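Local coordinates for protein post-proline cleaving enzyme (Rickettsia typhi, PDB 4HVT) that probably cleaves oligopeptides on the carboxyl side of proline as a serine peptidase of the prolyl oligopeptidase family, at residues Y84-D89 and I116-L121; G95-T100 and R159-E164; G126-Y131 and G685-E690. All coordinates share one frame; numbering follows the deposited sequence.

Contact 1 of 3, residues Y84-D89 and I116-L121; sequences YNFWMD and IDFDKL. With EDO (1,2-ethanediol), chain C.
Phe86 on strand 82-87 meets Phe118, which opens the helix that follows strand 113-117; the two strands flank strand 96-101 in an antiparallel sheet of the N-terminal beta-propeller. Phe86 CE1 reaches Phe118 CD1 at 3.7 Å, this last carbon lying at the edge of the Phe86 ring, near its plane. The rings are turned 66° to each other with centroids 5.8 Å apart, an oblique pair. With CG anti to the backbone N (chi1 -167°), Phe86 brings the end of its ring nearer Phe118, though its CB bond does not point there. Ile116 CG2 sits over one face of Phe118, Trp97 touches Phe86, and Tyr131 stacks on Phe86. Asp117 is the N-cap of helix 118-125; its OD1 accepts from Lys120 N at 3.0 Å and, weakly, from Asp119 N. Trp87 NE1 donates to Asp89 OD2 at 3.0 Å (N-H...O 168°), the acceptor in the indole plane and met from above the carboxylate plane. A 1,2-ethanediol, probably from the crystallisation liquor, lies along the strand end and the residue beyond: its O2 takes a bond from Asn85 ND2 and gives one to Phe86 O at 2.8 Å, while O1 accepts from Met88 N at 3.2 Å.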
loop_
_atom_site.group_PDB
_atom_site.type_symbol
_atom_site.label_atom_id
_atom_site.label_comp_id
_atom_site.label_asym_id
_atom_site.label_seq_id
_atom_site.Cartn_x
_atom_site.Cartn_y
_atom_site.Cartn_z
ATOM N N TYR A 84 -9.836 13.489 -13.565
ATOM C CA TYR A 84 -10.399 12.132 -13.373
ATOM C C TYR A 84 -10.435 11.780 -11.893
ATOM O O TYR A 84 -9.510 12.064 -11.155
ATOM C CB TYR A 84 -9.604 11.105 -14.188
ATOM C CG TYR A 84 -9.749 11.281 -15.662
ATOM C CD1 TYR A 84 -9.114 12.313 -16.325
ATOM C CD2 TYR A 84 -10.591 10.419 -16.423
ATOM C CE1 TYR A 84 -9.297 12.505 -17.688
ATOM C CE2 TYR A 84 -10.789 10.626 -17.784
ATOM C CZ TYR A 84 -10.142 11.671 -18.415
ATOM O OH TYR A 84 -10.331 11.900 -19.777
ATOM N N ASN A 85 -11.515 11.120 -11.459
ATOM C CA ASN A 85 -11.766 10.840 -10.055
ATOM C C ASN A 85 -12.464 9.495 -9.960
ATOM O O ASN A 85 -13.233 9.123 -10.858
ATOM C CB ASN A 85 -12.625 11.980 -9.453
ATOM C CG ASN A 85 -13.247 11.651 -8.117
ATOM O OD1 ASN A 85 -14.440 11.434 -8.018
ATOM N ND2 ASN A 85 -12.437 11.631 -7.080
ATOM N N PHE A 86 -12.202 8.789 -8.862
ATOM C CA PHE A 86 -12.934 7.596 -8.549
ATOM C C PHE A 86 -13.698 7.828 -7.259
ATOM O O PHE A 86 -13.086 8.138 -6.229
ATOM C CB PHE A 86 -12.038 6.357 -8.398
ATOM C CG PHE A 86 -12.836 5.096 -8.387
ATOM C CD1 PHE A 86 -13.410 4.632 -9.558
ATOM C CD2 PHE A 86 -13.070 4.440 -7.215
ATOM C CE1 PHE A 86 -14.222 3.522 -9.558
ATOM C CE2 PHE A 86 -13.866 3.301 -7.201
ATOM C CZ PHE A 86 -14.438 2.846 -8.369
ATOM N N TRP A 87 -15.015 7.678 -7.334
ATOM C CA TRP A 87 -15.981 8.060 -6.244
ATOM C C TRP A 87 -16.838 6.887 -5.768
ATOM O O TRP A 87 -17.491 6.217 -6.579
ATOM C CB TRP A 87 -16.918 9.167 -6.738
ATOM C CG TRP A 87 -17.933 9.595 -5.711
ATOM C CD1 TRP A 87 -19.208 9.140 -5.597
ATOM C CD2 TRP A 87 -17.736 10.517 -4.616
ATOM N NE1 TRP A 87 -19.828 9.733 -4.523
ATOM C CE2 TRP A 87 -18.943 10.559 -3.895
ATOM C CE3 TRP A 87 -16.668 11.334 -4.200
ATOM C CZ2 TRP A 87 -19.139 11.421 -2.785
ATOM C CZ3 TRP A 87 -16.858 12.176 -3.096
ATOM C CH2 TRP A 87 -18.073 12.186 -2.397
ATOM N N MET A 88 -16.843 6.666 -4.459
ATOM C CA MET A 88 -17.739 5.719 -3.825
ATOM C C MET A 88 -18.623 6.433 -2.792
ATOM O O MET A 88 -18.169 7.316 -2.083
ATOM C CB MET A 88 -16.968 4.619 -3.079
ATOM C CG MET A 88 -16.191 3.685 -3.988
ATOM S SD MET A 88 -15.051 2.626 -3.044
ATOM C CE MET A 88 -13.724 3.785 -2.953
ATOM N N ASP A 89 -19.860 5.967 -2.687
ATOM C CA ASP A 89 -20.740 6.388 -1.574
ATOM C C ASP A 89 -21.745 5.313 -1.267
ATOM O O ASP A 89 -21.588 4.184 -1.716
ATOM C CB ASP A 89 -21.391 7.760 -1.852
ATOM C CG ASP A 89 -22.299 7.771 -3.082
ATOM O OD1 ASP A 89 -22.738 6.713 -3.563
ATOM O OD2 ASP A 89 -22.569 8.892 -3.604
ATOM N N ILE A 116 -17.586 5.103 -16.067
ATOM C CA ILE A 116 -17.913 3.733 -15.753
ATOM C C ILE A 116 -18.502 3.646 -14.364
ATOM O O ILE A 116 -17.888 4.105 -13.400
ATOM C CB ILE A 116 -16.725 2.736 -15.832
ATOM C CG1 ILE A 116 -16.086 2.766 -17.226
ATOM C CG2 ILE A 116 -17.268 1.356 -15.551
ATOM C CD1 ILE A 116 -14.763 2.041 -17.354
ATOM N N ASP A 117 -19.694 3.042 -14.295
ATOM C CA ASP A 117 -20.374 2.735 -13.032
ATOM C C ASP A 117 -20.139 1.249 -12.703
ATOM O O ASP A 117 -20.754 0.339 -13.317
ATOM C CB ASP A 117 -21.872 3.062 -13.159
ATOM C CG ASP A 117 -22.669 2.806 -11.881
ATOM O OD1 ASP A 117 -22.288 1.972 -11.058
ATOM O OD2 ASP A 117 -23.758 3.458 -11.684
ATOM N N PHE A 118 -19.314 1.010 -11.681
ATOM C CA PHE A 118 -18.925 -0.363 -11.330
ATOM C C PHE A 118 -20.024 -1.087 -10.577
ATOM O O PHE A 118 -20.059 -2.303 -10.564
ATOM C CB PHE A 118 -17.579 -0.424 -10.562
ATOM C CG PHE A 118 -16.421 -0.166 -11.445
ATOM C CD1 PHE A 118 -16.063 1.145 -11.781
ATOM C CD2 PHE A 118 -15.756 -1.204 -12.058
ATOM C CE1 PHE A 118 -15.032 1.380 -12.695
ATOM C CE2 PHE A 118 -14.715 -0.949 -12.965
ATOM C CZ PHE A 118 -14.373 0.333 -13.288
ATOM N N ASP A 119 -20.946 -0.336 -9.977
ATOM C CA ASP A 119 -22.123 -0.968 -9.355
ATOM C C ASP A 119 -23.028 -1.583 -10.427
ATOM O O ASP A 119 -23.514 -2.692 -10.261
ATOM C CB ASP A 119 -22.859 0.050 -8.517
ATOM C CG ASP A 119 -21.996 0.555 -7.396
ATOM O OD1 ASP A 119 -21.967 -0.090 -6.332
ATOM O OD2 ASP A 119 -21.348 1.605 -7.578
ATOM N N LYS A 120 -23.236 -0.858 -11.522
ATOM C CA LYS A 120 -23.995 -1.381 -12.658
ATOM C C LYS A 120 -23.328 -2.587 -13.291
ATOM O O LYS A 120 -23.997 -3.578 -13.631
ATOM C CB LYS A 120 -24.164 -0.316 -13.728
ATOM C CG LYS A 120 -25.357 0.575 -13.538
ATOM C CD LYS A 120 -25.454 1.602 -14.658
ATOM C CE LYS A 120 -26.478 2.666 -14.307
ATOM N NZ LYS A 120 -26.078 3.997 -14.842
ATOM N N LEU A 121 -22.011 -2.509 -13.455
ATOM C CA LEU A 121 -21.249 -3.618 -13.998
ATOM C C LEU A 121 -21.402 -4.858 -13.143
ATOM O O LEU A 121 -21.533 -5.968 -13.663
ATOM C CB LEU A 121 -19.762 -3.255 -14.083
ATOM C CG LEU A 121 -19.236 -2.619 -15.349
ATOM C CD1 LEU A 121 -17.715 -2.556 -15.207
ATOM C CD2 LEU A 121 -19.676 -3.394 -16.608
HETATM C C1 EDO C . -14.303 9.460 -2.331
HETATM O O1 EDO C . -14.560 8.119 -2.819
HETATM C C2 EDO C . -13.087 10.019 -3.081
HETATM O O2 EDO C . -13.359 10.319 -4.467
#

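Contact 2 of 3, residues G95-T100 and R159-E164; sequences GLWRRT and REWDLE
The six-membered ring of Trp97 points its edge at one face of Trp161, a T-shaped pair with centroids 5.1 Å apart and planes at 68°. CZ3 of Trp97 makes the touch, 3.6 Å from Trp161 CZ3 and displaced toward the rim of that ring, while Trp97 CH2 follows behind it at 3.9 Å from the same carbon. A second flat group, the guanidinium of Arg99, has Leu163 CD1 over the centre of one face, 3.9 Å from Arg99 CZ; the other methyl, CD2, comes to 3.6 Å from Arg99 NH1. Trp97 and Arg99 lie two apart on strand 96-101; Trp161 is on strand 155-162 and Leu163 just beyond its end, so the two pairs join successive antiparallel sheets of the beta-propeller, face to face through side chains alone. Both indoles have CG anti to the backbone N (chi1 -178° in Trp97), which lets them approach from opposite directions. Ile146 of strand 143-150 and Ile116 each touch both indoles. The guanidinium under Leu163 is held from its polar rim: Arg99 NE makes a salt bridge with Glu113 OE1, and Arg99 NH1 hydrogen-bonds Tyr84 OH.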
loop_
_atom_site.group_PDB
_atom_site.type_symbol
_atom_site.label_atom_id
_atom_site.label_comp_id
_atom_site.label_asym_id
_atom_site.label_seq_id
_atom_site.Cartn_x
_atom_site.Cartn_y
_atom_site.Cartn_z
ATOM N N GLY A 95 -18.470 1.878 -6.932
ATOM C CA GLY A 95 -17.902 3.166 -7.343
ATOM C C GLY A 95 -18.087 3.602 -8.790
ATOM O O GLY A 95 -18.452 2.806 -9.670
ATOM N N LEU A 96 -17.777 4.881 -9.015
ATOM C CA LEU A 96 -17.903 5.558 -10.277
ATOM C C LEU A 96 -16.549 6.091 -10.688
ATOM O O LEU A 96 -15.930 6.857 -9.955
ATOM C CB LEU A 96 -18.816 6.784 -10.121
ATOM C CG LEU A 96 -20.256 6.513 -9.694
ATOM C CD1 LEU A 96 -20.991 7.833 -9.491
ATOM C CD2 LEU A 96 -20.984 5.599 -10.662
ATOM N N TRP A 97 -16.099 5.722 -11.881
ATOM C CA TRP A 97 -14.996 6.417 -12.518
ATOM C C TRP A 97 -15.567 7.556 -13.371
ATOM O O TRP A 97 -16.469 7.356 -14.184
ATOM C CB TRP A 97 -14.161 5.444 -13.334
ATOM C CG TRP A 97 -12.941 6.032 -14.018
ATOM C CD1 TRP A 97 -11.904 6.690 -13.436
ATOM C CD2 TRP A 97 -12.603 5.892 -15.409
ATOM N NE1 TRP A 97 -10.967 7.052 -14.396
ATOM C CE2 TRP A 97 -11.352 6.529 -15.604
ATOM C CE3 TRP A 97 -13.244 5.285 -16.515
ATOM C CZ2 TRP A 97 -10.743 6.617 -16.864
ATOM C CZ3 TRP A 97 -12.645 5.360 -17.750
ATOM C CH2 TRP A 97 -11.384 5.999 -17.917
ATOM N N ARG A 98 -15.091 8.768 -13.080
ATOM C CA ARG A 98 -15.741 9.987 -13.579
ATOM C C ARG A 98 -14.744 11.129 -13.818
ATOM O O ARG A 98 -13.553 11.044 -13.445
ATOM C CB ARG A 98 -16.879 10.395 -12.642
ATOM C CG ARG A 98 -16.424 10.743 -11.273
ATOM C CD ARG A 98 -17.601 11.048 -10.320
ATOM N NE ARG A 98 -17.013 11.673 -9.182
ATOM C CZ ARG A 98 -17.682 12.294 -8.212
ATOM N NH1 ARG A 98 -19.008 12.336 -8.233
ATOM N NH2 ARG A 98 -17.009 12.839 -7.208
ATOM N N ARG A 99 -15.191 12.110 -14.584
ATOM C CA ARG A 99 -14.334 13.240 -14.911
ATOM C C ARG A 99 -15.074 14.570 -14.997
ATOM O O ARG A 99 -16.297 14.635 -15.230
ATOM C CB ARG A 99 -13.575 12.987 -16.222
ATOM C CG ARG A 99 -14.445 13.014 -17.438
ATOM C CD ARG A 99 -13.639 12.826 -18.705
ATOM N NE ARG A 99 -14.446 13.119 -19.868
ATOM C CZ ARG A 99 -13.924 13.336 -21.069
ATOM N NH1 ARG A 99 -12.623 13.235 -21.231
ATOM N NH2 ARG A 99 -14.702 13.641 -22.080
ATOM N N THR A 100 -14.293 15.631 -14.857
ATOM C CA THR A 100 -14.821 16.989 -15.028
ATOM C C THR A 100 -13.745 17.906 -15.579
ATOM O O THR A 100 -12.530 17.738 -15.321
ATOM C CB THR A 100 -15.385 17.546 -13.700
ATOM O OG1 THR A 100 -16.310 18.608 -13.953
ATOM C CG2 THR A 100 -14.307 18.063 -12.816
ATOM N N ARG A 159 -10.305 -4.894 -19.293
ATOM C CA ARG A 159 -11.110 -4.806 -20.479
ATOM C C ARG A 159 -10.820 -3.489 -21.163
ATOM O O ARG A 159 -10.716 -2.435 -20.498
ATOM C CB ARG A 159 -12.598 -4.833 -20.157
ATOM C CG ARG A 159 -13.088 -6.097 -19.539
ATOM C CD ARG A 159 -14.571 -5.952 -19.252
ATOM N NE ARG A 159 -15.370 -5.848 -20.462
ATOM C CZ ARG A 159 -16.696 -5.712 -20.461
ATOM N NH1 ARG A 159 -17.362 -5.601 -19.312
ATOM N NH2 ARG A 159 -17.353 -5.644 -21.598
ATOM N N GLU A 160 -10.704 -3.514 -22.475
ATOM C CA GLU A 160 -10.472 -2.280 -23.247
ATOM C C GLU A 160 -11.742 -1.446 -23.385
ATOM O O GLU A 160 -12.822 -1.984 -23.566
ATOM C CB GLU A 160 -9.979 -2.660 -24.642
ATOM C CG GLU A 160 -9.393 -1.489 -25.422
ATOM C CD GLU A 160 -9.007 -1.841 -26.834
ATOM O OE1 GLU A 160 -9.147 -3.015 -27.257
ATOM O OE2 GLU A 160 -8.533 -0.935 -27.534
ATOM N N TRP A 161 -11.607 -0.136 -23.291
ATOM C CA TRP A 161 -12.734 0.759 -23.151
ATOM C C TRP A 161 -12.475 2.017 -23.975
ATOM O O TRP A 161 -11.343 2.435 -24.124
ATOM C CB TRP A 161 -12.927 1.083 -21.658
ATOM C CG TRP A 161 -14.094 1.994 -21.347
ATOM C CD1 TRP A 161 -15.351 1.609 -20.983
ATOM C CD2 TRP A 161 -14.055 3.415 -21.213
ATOM N NE1 TRP A 161 -16.123 2.716 -20.709
ATOM C CE2 TRP A 161 -15.348 3.833 -20.817
ATOM C CE3 TRP A 161 -13.068 4.366 -21.401
ATOM C CZ2 TRP A 161 -15.680 5.186 -20.616
ATOM C CZ3 TRP A 161 -13.391 5.730 -21.228
ATOM C CH2 TRP A 161 -14.683 6.107 -20.811
ATOM N N ASP A 162 -13.526 2.569 -24.570
ATOM C CA ASP A 162 -13.381 3.714 -25.461
ATOM C C ASP A 162 -14.141 4.987 -24.971
ATOM O O ASP A 162 -15.343 4.963 -24.740
ATOM C CB ASP A 162 -13.829 3.371 -26.848
ATOM C CG ASP A 162 -13.474 4.468 -27.853
ATOM O OD1 ASP A 162 -14.266 5.427 -27.947
ATOM O OD2 ASP A 162 -12.411 4.384 -28.551
ATOM N N LEU A 163 -13.411 6.072 -24.864
ATOM C CA LEU A 163 -13.936 7.357 -24.298
ATOM C C LEU A 163 -14.980 8.039 -25.182
ATOM O O LEU A 163 -15.938 8.641 -24.650
ATOM C CB LEU A 163 -12.776 8.319 -24.022
ATOM C CG LEU A 163 -13.077 9.708 -23.447
ATOM C CD1 LEU A 163 -13.762 9.538 -22.108
ATOM C CD2 LEU A 163 -11.778 10.480 -23.316
ATOM N N GLU A 164 -14.809 7.938 -26.502
ATOM C CA GLU A 164 -15.794 8.518 -27.433
ATOM C C GLU A 164 -17.121 7.782 -27.313
ATOM O O GLU A 164 -18.177 8.409 -27.219
ATOM C CB GLU A 164 -15.264 8.502 -28.862
ATOM C CG GLU A 164 -16.159 9.155 -29.903
ATOM C CD GLU A 164 -15.513 9.111 -31.277
ATOM O OE1 GLU A 164 -14.499 9.819 -31.504
ATOM O OE2 GLU A 164 -16.012 8.340 -32.128
#

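Contact 3 of 3, residues G126-Y131 and G685-E690; sequences GKKVAY and GSDLKE
This contact bridges the two domains of the prolyl oligopeptidase fold: Lys128, at the entry to propeller strand 129-136, reaches the N-terminal end of helix 688-706 in the alpha/beta-hydrolase domain. The aliphatic end of Lys128 passes Ser686, with CE 3.4 Å and CD 3.5 Å from Ser686 OG, and then crosses Asp687 at about a right angle, the CB of Asp687 lying 4.0 Å from Lys128 CD. The lysine leaves its backbone with CG anti to the carbonyl carbon (chi1 -78°), and the chain beyond is gently bent on its way to the helix end. There NZ forms a long salt bridge with Asp687 OD2 at 3.8 Å. Farther into the helix, Glu690 CG stands 4.1 Å from Lys128 NZ, while the carboxylate OE2 of Glu690 is 4.9 Å from that nitrogen, near but not in contact. Asp687 is the N-cap of the helix: its other oxygen, OD1, accepts a nearly straight bond from Glu690 N (2.8 Å, 173°), so the carboxylate is fixed to the helix start by one oxygen and faces the lysine with the other. Outside the two segments Lys128 NZ makes a salt bridge with Asp679, beside which the one to Asp687 is the long one. Ser686 OG is hydrogen-bonded to the backbone O of the same Asp679, and Gln94 of the propeller bonds Ser686 O. The closest touches across the domain boundary are thus those of the lysine methylenes CE and CD on Ser686 OG, while the ammonium group probably feels the negative charges of Asp679, Asp687 and, more weakly, Glu690.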
loop_
_atom_site.group_PDB
_atom_site.type_symbol
_atom_site.label_atom_id
_atom_site.label_comp_id
_atom_site.label_asym_id
_atom_site.label_seq_id
_atom_site.Cartn_x
_atom_site.Cartn_y
_atom_site.Cartn_z
ATOM N N GLY A 126 -23.191 -10.241 -11.859
ATOM C CA GLY A 126 -23.594 -11.022 -10.685
ATOM C C GLY A 126 -22.514 -11.248 -9.633
ATOM O O GLY A 126 -22.647 -12.141 -8.793
ATOM N N LYS A 127 -21.462 -10.424 -9.657
ATOM C CA LYS A 127 -20.349 -10.512 -8.702
ATOM C C LYS A 127 -19.784 -9.102 -8.536
ATOM O O LYS A 127 -19.946 -8.290 -9.440
ATOM C CB LYS A 127 -19.260 -11.463 -9.224
ATOM N N LYS A 128 -19.181 -8.817 -7.380
ATOM C CA LYS A 128 -18.573 -7.513 -7.119
ATOM C C LYS A 128 -17.430 -7.391 -8.152
ATOM O O LYS A 128 -16.565 -8.252 -8.171
ATOM C CB LYS A 128 -17.935 -7.440 -5.716
ATOM C CG LYS A 128 -18.810 -7.233 -4.462
ATOM C CD LYS A 128 -17.971 -6.456 -3.421
ATOM C CE LYS A 128 -18.188 -6.763 -1.936
ATOM N NZ LYS A 128 -19.567 -7.169 -1.557
ATOM N N VAL A 129 -17.453 -6.372 -9.009
ATOM C CA VAL A 129 -16.339 -6.056 -9.935
ATOM C C VAL A 129 -15.710 -4.773 -9.411
ATOM O O VAL A 129 -16.348 -3.757 -9.386
ATOM C CB VAL A 129 -16.845 -5.831 -11.382
ATOM C CG1 VAL A 129 -15.699 -5.449 -12.292
ATOM C CG2 VAL A 129 -17.518 -7.082 -11.929
ATOM N N ALA A 130 -14.482 -4.872 -8.923
ATOM C CA ALA A 130 -13.735 -3.771 -8.346
ATOM C C ALA A 130 -12.849 -3.093 -9.376
ATOM O O ALA A 130 -12.175 -3.746 -10.159
ATOM C CB ALA A 130 -12.878 -4.287 -7.195
ATOM N N TYR A 131 -12.857 -1.755 -9.384
ATOM C CA TYR A 131 -11.943 -0.949 -10.185
ATOM C C TYR A 131 -10.549 -1.007 -9.632
ATOM O O TYR A 131 -10.325 -0.795 -8.422
ATOM C CB TYR A 131 -12.407 0.497 -10.114
ATOM C CG TYR A 131 -11.477 1.551 -10.665
ATOM C CD1 TYR A 131 -11.305 1.711 -12.014
ATOM C CD2 TYR A 131 -10.765 2.390 -9.811
ATOM C CE1 TYR A 131 -10.460 2.690 -12.529
ATOM C CE2 TYR A 131 -9.956 3.396 -10.308
ATOM C CZ TYR A 131 -9.810 3.536 -11.655
ATOM O OH TYR A 131 -8.990 4.523 -12.132
ATOM N N GLY A 685 -12.296 -4.129 3.038
ATOM C CA GLY A 685 -13.562 -4.395 2.351
ATOM C C GLY A 685 -13.410 -4.006 0.889
ATOM O O GLY A 685 -12.805 -2.988 0.571
ATOM N N SER A 686 -13.983 -4.809 -0.002
ATOM C CA SER A 686 -13.804 -4.593 -1.428
ATOM C C SER A 686 -14.940 -3.752 -2.042
ATOM O O SER A 686 -14.998 -3.529 -3.251
ATOM C CB SER A 686 -13.644 -5.959 -2.139
ATOM O OG SER A 686 -14.774 -6.762 -1.956
ATOM N N ASP A 687 -15.833 -3.258 -1.193
ATOM C CA ASP A 687 -16.678 -2.155 -1.586
ATOM C C ASP A 687 -16.845 -1.255 -0.371
ATOM O O ASP A 687 -16.461 -1.614 0.732
ATOM C CB ASP A 687 -17.991 -2.613 -2.239
ATOM C CG ASP A 687 -19.137 -2.987 -1.245
ATOM O OD1 ASP A 687 -19.109 -2.795 -0.015
ATOM O OD2 ASP A 687 -20.179 -3.445 -1.766
ATOM N N LEU A 688 -17.415 -0.077 -0.588
ATOM C CA LEU A 688 -17.461 0.890 0.496
ATOM C C LEU A 688 -18.310 0.492 1.694
ATOM O O LEU A 688 -17.995 0.897 2.828
ATOM C CB LEU A 688 -17.920 2.257 -0.023
ATOM C CG LEU A 688 -17.741 3.401 0.979
ATOM C CD1 LEU A 688 -16.277 3.814 1.133
ATOM C CD2 LEU A 688 -18.556 4.587 0.532
ATOM N N LYS A 689 -19.411 -0.221 1.451
ATOM C CA LYS A 689 -20.313 -0.678 2.490
ATOM C C LYS A 689 -19.644 -1.698 3.376
ATOM O O LYS A 689 -19.752 -1.624 4.595
ATOM C CB LYS A 689 -21.590 -1.317 1.899
ATOM N N GLU A 690 -18.935 -2.644 2.769
ATOM C CA GLU A 690 -18.181 -3.602 3.560
ATOM C C GLU A 690 -17.063 -2.963 4.384
ATOM O O GLU A 690 -16.869 -3.355 5.548
ATOM C CB GLU A 690 -17.565 -4.678 2.673
ATOM C CG GLU A 690 -18.603 -5.599 2.076
ATOM C CD GLU A 690 -19.309 -6.402 3.160
ATOM O OE1 GLU A 690 -18.624 -7.033 3.984
ATOM O OE2 GLU A 690 -20.546 -6.369 3.223
#

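Following the chain from the N terminus, contact 1 opens at 84-89 and closes at 116-121, a short excursion through one propeller sheet. Contact 2 opens inside it, at 95-100, and closes beyond it at 159-164, so the two cross; their strands 82-87 and 96-101 are sheet neighbours, and contact 2 carries the link to the next sheet. Contact 3 begins at 126-131, after contact 1 has closed but before contact 2 does, and thus crosses contact 2 while standing in series with contact 1. It closes only at 685-690, joining propeller to hydrolase domain. Tyr131, in the 126-131 segment, reaches Phe118 and Trp97 of the other two contacts.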